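PDB 1SNY: sniffer CG10964-PA from Drosophila melanogaster, which probably acts as an NADPH-dependent carbonyl reductase of the short-chain dehydrogenase/reductase family, binding NADP in a Rossmann fold. Local coordinates for residues L25-N30 / I139-A144; L35-A40 / Q241-I246; K39-L44 / Q49-T54. One frame throughout, in Å; residues are numbered along the deposited sequence.

Contact 1: residues L25-N30 / I139-A144. With NAP (NADP nicotinamide-adenine-dinucleotide phosphate), chain B.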
loop_
_atom_site.group_PDB
_atom_site.type_symbol
_atom_site.label_atom_id
_atom_site.label_comp_id
_atom_site.label_asym_id
_atom_site.label_seq_id
_atom_site.Cartn_x
_atom_site.Cartn_y
_atom_site.Cartn_z
ATOM N N LEU A 25 15.162 2.791 19.167
ATOM C CA LEU A 25 14.111 1.817 19.430
ATOM C C LEU A 25 13.993 0.946 18.178
ATOM O O LEU A 25 13.760 1.464 17.087
ATOM C CB LEU A 25 12.779 2.519 19.682
ATOM C CG LEU A 25 11.570 1.580 19.724
ATOM C CD1 LEU A 25 11.752 0.587 20.861
ATOM C CD2 LEU A 25 10.291 2.368 19.897
ATOM N N ILE A 26 14.178 -0.363 18.330
ATOM C CA ILE A 26 14.081 -1.295 17.206
ATOM C C ILE A 26 13.038 -2.359 17.529
ATOM O O ILE A 26 13.115 -3.000 18.575
ATOM C CB ILE A 26 15.430 -1.993 16.939
ATOM C CG1 ILE A 26 16.531 -0.942 16.758
ATOM C CG2 ILE A 26 15.328 -2.866 15.695
ATOM C CD1 ILE A 26 17.928 -1.524 16.634
ATOM N N THR A 27 12.066 -2.542 16.635
ATOM C CA THR A 27 11.010 -3.537 16.842
ATOM C C THR A 27 11.386 -4.894 16.245
ATOM O O THR A 27 12.052 -4.953 15.215
ATOM C CB THR A 27 9.674 -3.059 16.229
ATOM O OG1 THR A 27 9.845 -2.808 14.826
ATOM C CG2 THR A 27 9.206 -1.786 16.919
ATOM N N GLY A 28 10.967 -5.976 16.908
ATOM C CA GLY A 28 11.274 -7.332 16.457
ATOM C C GLY A 28 12.758 -7.687 16.494
ATOM O O GLY A 28 13.384 -7.847 15.440
ATOM N N CYS A 29 13.331 -7.839 17.691
ATOM C CA CYS A 29 14.763 -8.131 17.809
ATOM C C CYS A 29 15.181 -9.524 18.292
ATOM O O CYS A 29 16.376 -9.794 18.453
ATOM C CB CYS A 29 15.426 -7.085 18.707
ATOM S SG CYS A 29 15.236 -5.391 18.121
ATOM N N ASN A 30 14.219 -10.407 18.530
ATOM C CA ASN A 30 14.557 -11.752 18.982
ATOM C C ASN A 30 15.028 -12.612 17.813
ATOM O O ASN A 30 15.761 -13.586 18.004
ATOM C CB ASN A 30 13.350 -12.416 19.639
ATOM C CG ASN A 30 12.175 -12.535 18.699
ATOM O OD1 ASN A 30 11.637 -11.532 18.233
ATOM N ND2 ASN A 30 11.769 -13.766 18.411
ATOM N N ILE A 139 3.117 3.032 11.006
ATOM C CA ILE A 139 2.531 4.376 10.996
ATOM C C ILE A 139 2.099 4.770 12.406
ATOM O O ILE A 139 2.358 5.878 12.865
ATOM C CB ILE A 139 1.286 4.458 10.062
ATOM C CG1 ILE A 139 1.706 4.256 8.600
ATOM C CG2 ILE A 139 0.573 5.795 10.254
ATOM C CD1 ILE A 139 0.532 4.215 7.622
HETATM N N MSE A 140 1.435 3.851 13.091
HETATM C CA MSE A 140 0.972 4.138 14.439
HETATM C C MSE A 140 2.099 4.257 15.455
HETATM O O MSE A 140 2.006 5.063 16.379
HETATM C CB MSE A 140 -0.052 3.093 14.884
HETATM C CG MSE A 140 -1.331 3.097 14.045
HETATM SE SE MSE A 140 -2.264 4.789 13.944
HETATM C CE MSE A 140 -3.138 4.773 15.705
ATOM N N LEU A 141 3.166 3.481 15.292
ATOM C CA LEU A 141 4.285 3.584 16.221
ATOM C C LEU A 141 5.004 4.905 15.958
ATOM O O LEU A 141 5.467 5.565 16.886
ATOM C CB LEU A 141 5.261 2.408 16.057
ATOM C CG LEU A 141 6.371 2.347 17.117
ATOM C CD1 LEU A 141 5.761 2.462 18.516
ATOM C CD2 LEU A 141 7.143 1.046 16.994
ATOM N N ALA A 142 5.097 5.290 14.685
ATOM C CA ALA A 142 5.747 6.548 14.336
ATOM C C ALA A 142 4.979 7.655 15.043
ATOM O O ALA A 142 5.567 8.528 15.677
ATOM C CB ALA A 142 5.718 6.764 12.818
ATOM N N LYS A 143 3.653 7.589 14.942
ATOM C CA LYS A 143 2.771 8.572 15.568
ATOM C C LYS A 143 3.050 8.701 17.062
ATOM O O LYS A 143 3.233 9.810 17.582
ATOM C CB LYS A 143 1.299 8.176 15.356
ATOM C CG LYS A 143 0.301 9.048 16.129
ATOM C CD LYS A 143 -1.128 8.504 16.049
ATOM C CE LYS A 143 -2.076 9.355 16.887
ATOM N NZ LYS A 143 -3.489 8.887 16.818
ATOM N N ALA A 144 3.089 7.562 17.744
ATOM C CA ALA A 144 3.319 7.533 19.184
ATOM C C ALA A 144 4.685 8.070 19.594
ATOM O O ALA A 144 4.809 8.764 20.597
ATOM C CB ALA A 144 3.146 6.112 19.706
HETATM P PA NAP B . 11.793 -12.646 10.599
HETATM O O1A NAP B . 10.588 -13.336 10.360
HETATM O O2A NAP B . 13.129 -13.287 10.910
HETATM O O5B NAP B . 11.578 -11.585 11.777
HETATM C C5B NAP B . 10.353 -10.808 11.824
HETATM C C4B NAP B . 10.479 -10.131 13.225
HETATM O O4B NAP B . 9.258 -9.271 13.388
HETATM C C3B NAP B . 10.402 -11.103 14.444
HETATM O O3B NAP B . 11.262 -10.563 15.459
HETATM C C2B NAP B . 8.931 -11.082 14.799
HETATM O O2B NAP B . 8.586 -11.505 16.112
HETATM C C1B NAP B . 8.556 -9.602 14.562
HETATM N N9A NAP B . 7.111 -9.491 14.451
HETATM C C8A NAP B . 6.207 -9.984 13.531
HETATM N N7A NAP B . 4.944 -9.668 13.792
HETATM C C5A NAP B . 5.037 -8.923 14.957
HETATM C C6A NAP B . 4.029 -8.314 15.726
HETATM N N6A NAP B . 2.693 -8.326 15.485
HETATM N N1A NAP B . 4.440 -7.611 16.874
HETATM C C2A NAP B . 5.797 -7.528 17.230
HETATM N N3A NAP B . 6.809 -8.124 16.491
HETATM C C4A NAP B . 6.378 -8.809 15.364
HETATM O O3 NAP B . 12.091 -11.702 9.368
HETATM P PN NAP B . 13.278 -10.729 9.013
HETATM O O1N NAP B . 13.967 -11.185 7.795
HETATM O O2N NAP B . 14.105 -10.608 10.244
HETATM O O5D NAP B . 12.509 -9.392 8.652
HETATM C C5D NAP B . 12.943 -8.114 9.232
HETATM C C4D NAP B . 12.350 -6.993 8.397
HETATM O O4D NAP B . 13.050 -6.905 7.129
HETATM C C3D NAP B . 10.842 -7.150 8.017
HETATM O O3D NAP B . 10.154 -5.879 8.116
HETATM C C2D NAP B . 10.912 -7.700 6.600
HETATM O O2D NAP B . 9.732 -7.492 5.856
HETATM C C1D NAP B . 12.074 -6.973 6.038
HETATM N N1N NAP B . 12.822 -7.628 4.942
HETATM C C2N NAP B . 13.507 -8.882 5.042
HETATM C C3N NAP B . 14.168 -9.351 3.896
HETATM C C7N NAP B . 14.919 -10.689 3.947
HETATM O O7N NAP B . 15.472 -11.037 2.921
HETATM N N7N NAP B . 14.956 -11.404 5.039
HETATM C C4N NAP B . 14.162 -8.590 2.641
HETATM C C5N NAP B . 13.468 -7.356 2.605
HETATM C C6N NAP B . 12.791 -6.859 3.748
HETATM P P2B NAP B . 8.208 -13.058 16.486
HETATM O O1X NAP B . 9.547 -13.791 16.613
HETATM O O2X NAP B . 7.497 -12.872 17.785
HETATM O O3X NAP B . 7.370 -13.612 15.342
#
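The carboxamide of N30, the one flat side-chain group in the two segments, meets NADP through both of its polar ends. Its OD1 accepts a hydrogen bond of 3.0 Å from the adenosine ribose hydroxyl O3B, while ND2 donates to the 2'-phosphate oxygen O1X, the group that sets NADP apart from NAD, over 2.9 Å, nearly straight at 168°. An asparagine suits this place because one amide accepts from a sugar hydroxyl and gives to an anion, and the two bonds fix its rotation. With no side chain at G28, CA can approach O3B at 3.4 Å; a CB there would run into ribose O4B.

Behind this loop T27 and L141 reach tip to tip, with T27 CG2 and L141 CD2 3.5 Å apart. L25 adds a looser touch between its CD2 and L141 CD2. Threonine divides its branches: the methyl faces the helix, while chi1 of 58° sets OG1 between the backbone N and the carbonyl carbon, hydrogen-bonded to the backbone N of N109 and of A110. The end of strand 23-26 thus meets helix 124-155 through a few methyls, L141 also resting on L106 and L90. At T27 starts the glycine-rich TGxxxGxG motif, the cofactor-binding signature of Rossmann-fold short-chain dehydrogenases.

Contact 2: residues L35-A40 / Q241-I246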
loop_
_atom_site.group_PDB
_atom_site.type_symbol
_atom_site.label_atom_id
_atom_site.label_comp_id
_atom_site.label_asym_id
_atom_site.label_seq_id
_atom_site.Cartn_x
_atom_site.Cartn_y
_atom_site.Cartn_z
ATOM N N LEU A 35 17.654 -8.803 15.523
ATOM C CA LEU A 35 18.728 -9.270 16.389
ATOM C C LEU A 35 20.085 -8.924 15.783
ATOM O O LEU A 35 21.027 -8.576 16.498
ATOM C CB LEU A 35 18.623 -10.785 16.565
ATOM C CG LEU A 35 19.691 -11.474 17.414
ATOM C CD1 LEU A 35 19.580 -11.013 18.863
ATOM C CD2 LEU A 35 19.509 -12.980 17.315
ATOM N N GLY A 36 20.176 -9.028 14.460
ATOM C CA GLY A 36 21.421 -8.731 13.779
ATOM C C GLY A 36 21.808 -7.280 13.955
ATOM O O GLY A 36 22.988 -6.960 14.132
ATOM N N LEU A 37 20.810 -6.400 13.908
ATOM C CA LEU A 37 21.044 -4.971 14.065
ATOM C C LEU A 37 21.517 -4.674 15.477
ATOM O O LEU A 37 22.421 -3.869 15.673
ATOM C CB LEU A 37 19.766 -4.180 13.772
ATOM C CG LEU A 37 19.279 -4.112 12.323
ATOM C CD1 LEU A 37 17.944 -3.382 12.279
ATOM C CD2 LEU A 37 20.305 -3.391 11.461
ATOM N N VAL A 38 20.894 -5.317 16.461
ATOM C CA VAL A 38 21.281 -5.116 17.855
ATOM C C VAL A 38 22.777 -5.378 18.004
ATOM O O VAL A 38 23.521 -4.525 18.484
ATOM C CB VAL A 38 20.522 -6.075 18.801
ATOM C CG1 VAL A 38 20.991 -5.878 20.232
ATOM C CG2 VAL A 38 19.033 -5.830 18.701
ATOM N N LYS A 39 23.216 -6.557 17.572
ATOM C CA LYS A 39 24.621 -6.924 17.673
ATOM C C LYS A 39 25.528 -5.951 16.930
ATOM O O LYS A 39 26.574 -5.562 17.441
ATOM C CB LYS A 39 24.839 -8.343 17.140
ATOM C CG LYS A 39 24.067 -9.414 17.893
ATOM C CD LYS A 39 24.317 -10.787 17.292
ATOM C CE LYS A 39 23.504 -11.858 18.000
ATOM N NZ LYS A 39 23.663 -13.189 17.345
ATOM N N ALA A 40 25.129 -5.559 15.727
ATOM C CA ALA A 40 25.933 -4.631 14.941
ATOM C C ALA A 40 26.022 -3.269 15.625
ATOM O O ALA A 40 27.034 -2.580 15.513
ATOM C CB ALA A 40 25.342 -4.474 13.548
ATOM N N GLN A 241 26.316 -3.496 7.256
ATOM C CA GLN A 241 26.257 -2.423 6.277
ATOM C C GLN A 241 25.064 -1.507 6.556
ATOM O O GLN A 241 25.141 -0.296 6.341
ATOM C CB GLN A 241 26.154 -3.001 4.865
ATOM C CG GLN A 241 27.262 -3.983 4.521
ATOM C CD GLN A 241 27.217 -4.428 3.070
ATOM O OE1 GLN A 241 27.463 -3.636 2.155
ATOM N NE2 GLN A 241 26.895 -5.700 2.851
ATOM N N ILE A 242 23.964 -2.082 7.036
ATOM C CA ILE A 242 22.776 -1.287 7.343
ATOM C C ILE A 242 23.086 -0.230 8.401
ATOM O O ILE A 242 22.852 0.965 8.187
ATOM C CB ILE A 242 21.613 -2.172 7.846
ATOM C CG1 ILE A 242 21.125 -3.078 6.709
ATOM C CG2 ILE A 242 20.476 -1.291 8.364
ATOM C CD1 ILE A 242 19.909 -3.919 7.056
ATOM N N VAL A 243 23.610 -0.676 9.541
ATOM C CA VAL A 243 23.970 0.229 10.629
ATOM C C VAL A 243 24.914 1.297 10.094
ATOM O O VAL A 243 24.841 2.464 10.478
ATOM C CB VAL A 243 24.681 -0.522 11.773
ATOM C CG1 VAL A 243 25.176 0.473 12.826
ATOM C CG2 VAL A 243 23.741 -1.537 12.395
ATOM N N GLN A 244 25.801 0.889 9.197
ATOM C CA GLN A 244 26.758 1.810 8.604
ATOM C C GLN A 244 26.037 2.781 7.670
ATOM O O GLN A 244 26.274 3.986 7.710
ATOM C CB GLN A 244 27.824 1.023 7.831
ATOM C CG GLN A 244 29.194 1.677 7.824
ATOM C CD GLN A 244 29.702 1.979 9.229
ATOM O OE1 GLN A 244 29.806 1.086 10.078
ATOM N NE2 GLN A 244 30.019 3.244 9.482
ATOM N N THR A 245 25.146 2.249 6.840
ATOM C CA THR A 245 24.393 3.066 5.894
ATOM C C THR A 245 23.502 4.101 6.568
ATOM O O THR A 245 23.502 5.271 6.188
ATOM C CB THR A 245 23.520 2.187 4.977
ATOM O OG1 THR A 245 24.364 1.462 4.076
ATOM C CG2 THR A 245 22.543 3.042 4.182
ATOM N N ILE A 246 22.730 3.674 7.560
ATOM C CA ILE A 246 21.850 4.610 8.247
ATOM C C ILE A 246 22.689 5.662 8.944
ATOM O O ILE A 246 22.246 6.788 9.150
ATOM C CB ILE A 246 20.950 3.904 9.285
ATOM C CG1 ILE A 246 21.798 3.308 10.409
ATOM C CG2 ILE A 246 20.135 2.818 8.598
ATOM C CD1 ILE A 246 20.979 2.654 11.506
#
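Helices 35-40 and 241-246 cross at -67° with their axes 9.6 Å apart, and the backbones come nearest at A40 and V243, whose CA atoms are 6.8 Å from each other. The small side chain of A40 suits this near approach: its CB meets V243 CG2 at 3.5 Å, and the methyl of one helix sits directly against a branch of the other. V243 has chi1 of 174°, which sends CG1 anti to its backbone N and leaves CG2 as the branch that touches helix 35-40. That same CG2 also lies 4.0 Å from L37 CD2, where the two side chains slide past each other in opposite directions.

L37 sits one turn before A40. It leaves its helix alongside the partner rather than facing it, but its extended arm (chi2 175°) carries CD2 to 3.7 Å from I242 CG2, the two side chains crossing at about a right angle. Leucine has the length to reach from this position, and the beta-branched I242 and V243 offer broad methyl surfaces close to their own helix. The touching groups are all hydrocarbon.

One turn earlier on the second helix, T239 touches both L37 and A40, and its OG1 makes a weak hydrogen bond with the carbonyl O of G36. I242, with I246, also rests on L217 of strand 213-217. L35 packs on E63 and L67, and K39 on L67 with a salt bridge to E63, so helix 32-42 lies between helices 62-70 and 235-248.

Contact 3: residues K39-L44 / Q49-T54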
loop_
_atom_site.group_PDB
_atom_site.type_symbol
_atom_site.label_atom_id
_atom_site.label_comp_id
_atom_site.label_asym_id
_atom_site.label_seq_id
_atom_site.Cartn_x
_atom_site.Cartn_y
_atom_site.Cartn_z
ATOM N N LYS A 39 23.216 -6.557 17.572
ATOM C CA LYS A 39 24.621 -6.924 17.673
ATOM C C LYS A 39 25.528 -5.951 16.930
ATOM O O LYS A 39 26.574 -5.562 17.441
ATOM C CB LYS A 39 24.839 -8.343 17.140
ATOM C CG LYS A 39 24.067 -9.414 17.893
ATOM C CD LYS A 39 24.317 -10.787 17.292
ATOM C CE LYS A 39 23.504 -11.858 18.000
ATOM N NZ LYS A 39 23.663 -13.189 17.345
ATOM N N ALA A 40 25.129 -5.559 15.727
ATOM C CA ALA A 40 25.933 -4.631 14.941
ATOM C C ALA A 40 26.022 -3.269 15.625
ATOM O O ALA A 40 27.034 -2.580 15.513
ATOM C CB ALA A 40 25.342 -4.474 13.548
ATOM N N LEU A 41 24.960 -2.884 16.325
ATOM C CA LEU A 41 24.938 -1.604 17.021
ATOM C C LEU A 41 25.954 -1.627 18.152
ATOM O O LEU A 41 26.646 -0.636 18.406
ATOM C CB LEU A 41 23.539 -1.324 17.576
ATOM C CG LEU A 41 22.490 -0.920 16.535
ATOM C CD1 LEU A 41 21.106 -0.973 17.150
ATOM C CD2 LEU A 41 22.802 0.476 16.012
ATOM N N LEU A 42 26.040 -2.772 18.821
ATOM C CA LEU A 42 26.974 -2.955 19.925
ATOM C C LEU A 42 28.427 -2.899 19.451
ATOM O O LEU A 42 29.262 -2.244 20.072
ATOM C CB LEU A 42 26.710 -4.298 20.612
ATOM C CG LEU A 42 25.321 -4.465 21.232
ATOM C CD1 LEU A 42 25.176 -5.860 21.814
ATOM C CD2 LEU A 42 25.112 -3.413 22.305
ATOM N N ASN A 43 28.725 -3.582 18.347
ATOM C CA ASN A 43 30.083 -3.612 17.816
ATOM C C ASN A 43 30.589 -2.236 17.405
ATOM O O ASN A 43 31.750 -2.085 17.028
ATOM C CB ASN A 43 30.176 -4.550 16.608
ATOM C CG ASN A 43 29.658 -5.940 16.904
ATOM O OD1 ASN A 43 29.838 -6.463 18.006
ATOM N ND2 ASN A 43 29.023 -6.556 15.913
ATOM N N LEU A 44 29.719 -1.235 17.467
ATOM C CA LEU A 44 30.106 0.121 17.098
ATOM C C LEU A 44 31.057 0.701 18.141
ATOM O O LEU A 44 30.906 0.451 19.337
ATOM C CB LEU A 44 28.869 1.011 16.988
ATOM C CG LEU A 44 27.852 0.632 15.911
ATOM C CD1 LEU A 44 26.618 1.512 16.037
ATOM C CD2 LEU A 44 28.488 0.782 14.536
ATOM N N GLN A 49 23.621 4.642 23.968
ATOM C CA GLN A 49 23.527 4.621 25.423
ATOM C C GLN A 49 22.266 3.868 25.817
ATOM O O GLN A 49 22.231 3.171 26.832
ATOM C CB GLN A 49 23.465 6.045 25.993
ATOM C CG GLN A 49 23.239 6.087 27.503
ATOM C CD GLN A 49 23.380 7.481 28.097
ATOM O OE1 GLN A 49 23.346 7.651 29.318
ATOM N NE2 GLN A 49 23.540 8.485 27.238
ATOM N N HIS A 50 21.226 4.014 25.004
ATOM C CA HIS A 50 19.964 3.344 25.264
ATOM C C HIS A 50 19.507 2.635 23.998
ATOM O O HIS A 50 19.186 3.274 22.989
ATOM C CB HIS A 50 18.907 4.353 25.715
ATOM C CG HIS A 50 19.272 5.093 26.964
ATOM N ND1 HIS A 50 19.499 4.456 28.166
ATOM C CD2 HIS A 50 19.438 6.416 27.200
ATOM C CE1 HIS A 50 19.786 5.357 29.090
ATOM N NE2 HIS A 50 19.755 6.554 28.530
ATOM N N LEU A 51 19.499 1.310 24.058
ATOM C CA LEU A 51 19.089 0.494 22.929
ATOM C C LEU A 51 17.811 -0.237 23.325
ATOM O O LEU A 51 17.874 -1.289 23.958
ATOM C CB LEU A 51 20.191 -0.517 22.598
ATOM C CG LEU A 51 20.327 -1.074 21.178
ATOM C CD1 LEU A 51 21.526 -2.005 21.128
ATOM C CD2 LEU A 51 19.063 -1.808 20.757
ATOM N N PHE A 52 16.657 0.332 22.979
ATOM C CA PHE A 52 15.377 -0.303 23.298
ATOM C C PHE A 52 15.039 -1.349 22.248
ATOM O O PHE A 52 15.108 -1.090 21.039
ATOM C CB PHE A 52 14.243 0.725 23.374
ATOM C CG PHE A 52 14.464 1.788 24.406
ATOM C CD1 PHE A 52 15.269 2.885 24.127
ATOM C CD2 PHE A 52 13.894 1.674 25.674
ATOM C CE1 PHE A 52 15.503 3.857 25.092
ATOM C CE2 PHE A 52 14.124 2.644 26.646
ATOM C CZ PHE A 52 14.929 3.734 26.355
ATOM N N THR A 53 14.668 -2.532 22.721
ATOM C CA THR A 53 14.342 -3.643 21.843
ATOM C C THR A 53 13.024 -4.272 22.249
ATOM O O THR A 53 12.812 -4.576 23.424
ATOM C CB THR A 53 15.419 -4.734 21.919
ATOM O OG1 THR A 53 15.478 -5.244 23.256
ATOM C CG2 THR A 53 16.772 -4.173 21.551
ATOM N N THR A 54 12.141 -4.475 21.280
ATOM C CA THR A 54 10.854 -5.091 21.561
ATOM C C THR A 54 10.882 -6.543 21.108
ATOM O O THR A 54 11.699 -6.937 20.271
ATOM C CB THR A 54 9.701 -4.406 20.805
ATOM O OG1 THR A 54 9.820 -4.690 19.404
ATOM C CG2 THR A 54 9.733 -2.905 21.018
#
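L51 lies against L41 and L42 and is the strand's sole contributor to the tightly packed part of this contact. Its CG lies 4.1 Å from L41 CD1, the two side chains crossing obliquely, and its CD1 lies 4.0 Å from L42 CD2, where they cross at about a right angle. With CG anti to the backbone N (chi1 -154°), L51 stretches outward from the strand, and the single methyl CD1 touches both helix residues, being also 4.1 Å from L41 CD1. Leucine fits all three places: it is long enough to span the 8.6 Å between the CA atoms of L41 and L51, and purely apolar.

L41 is the buried partner, continuing onto I26 of the neighbouring strand and V243 of helix 235-248. L42 is partly exposed and touches H71 and N73, marking the outer margin. Farther out the character turns polar: N43 and Q49 are exposed, and K39 leaves the helix away from the strand, its NZ forming a salt bridge with E63. On the other face of the strand, F52 packs against I94 and V97 of helix 87-98. Helix 32-42 thus leans on strand 50-55 as the connection of the first beta-alpha-beta crossover of the Rossmann fold, which returns the chain to a strand parallel to 23-26.

Contacts 2 and 3 have centres 9 Å apart and share K39 and A40 of helix 32-42; contact 1 lies 15 to 16 Å from both. Contact 3 is nested within contact 1, because 39-54 falls between 25-30 and 139-144; contact 2, with one segment inside that span and the other far beyond it on helix 235-248, crosses contact 1. Strands 23-26 and 50-55 are neighbours in the parallel sheet, joined by backbone bonding of I26 with F52. Contact 1 faces helix 124-155, whereas contacts 2 and 3 belong to the sheet's other face. Helices on both faces make the three-layered Rossmann fold, and contact 1 holds the NADP-binding turn between strand 23-26 and helix 32-42.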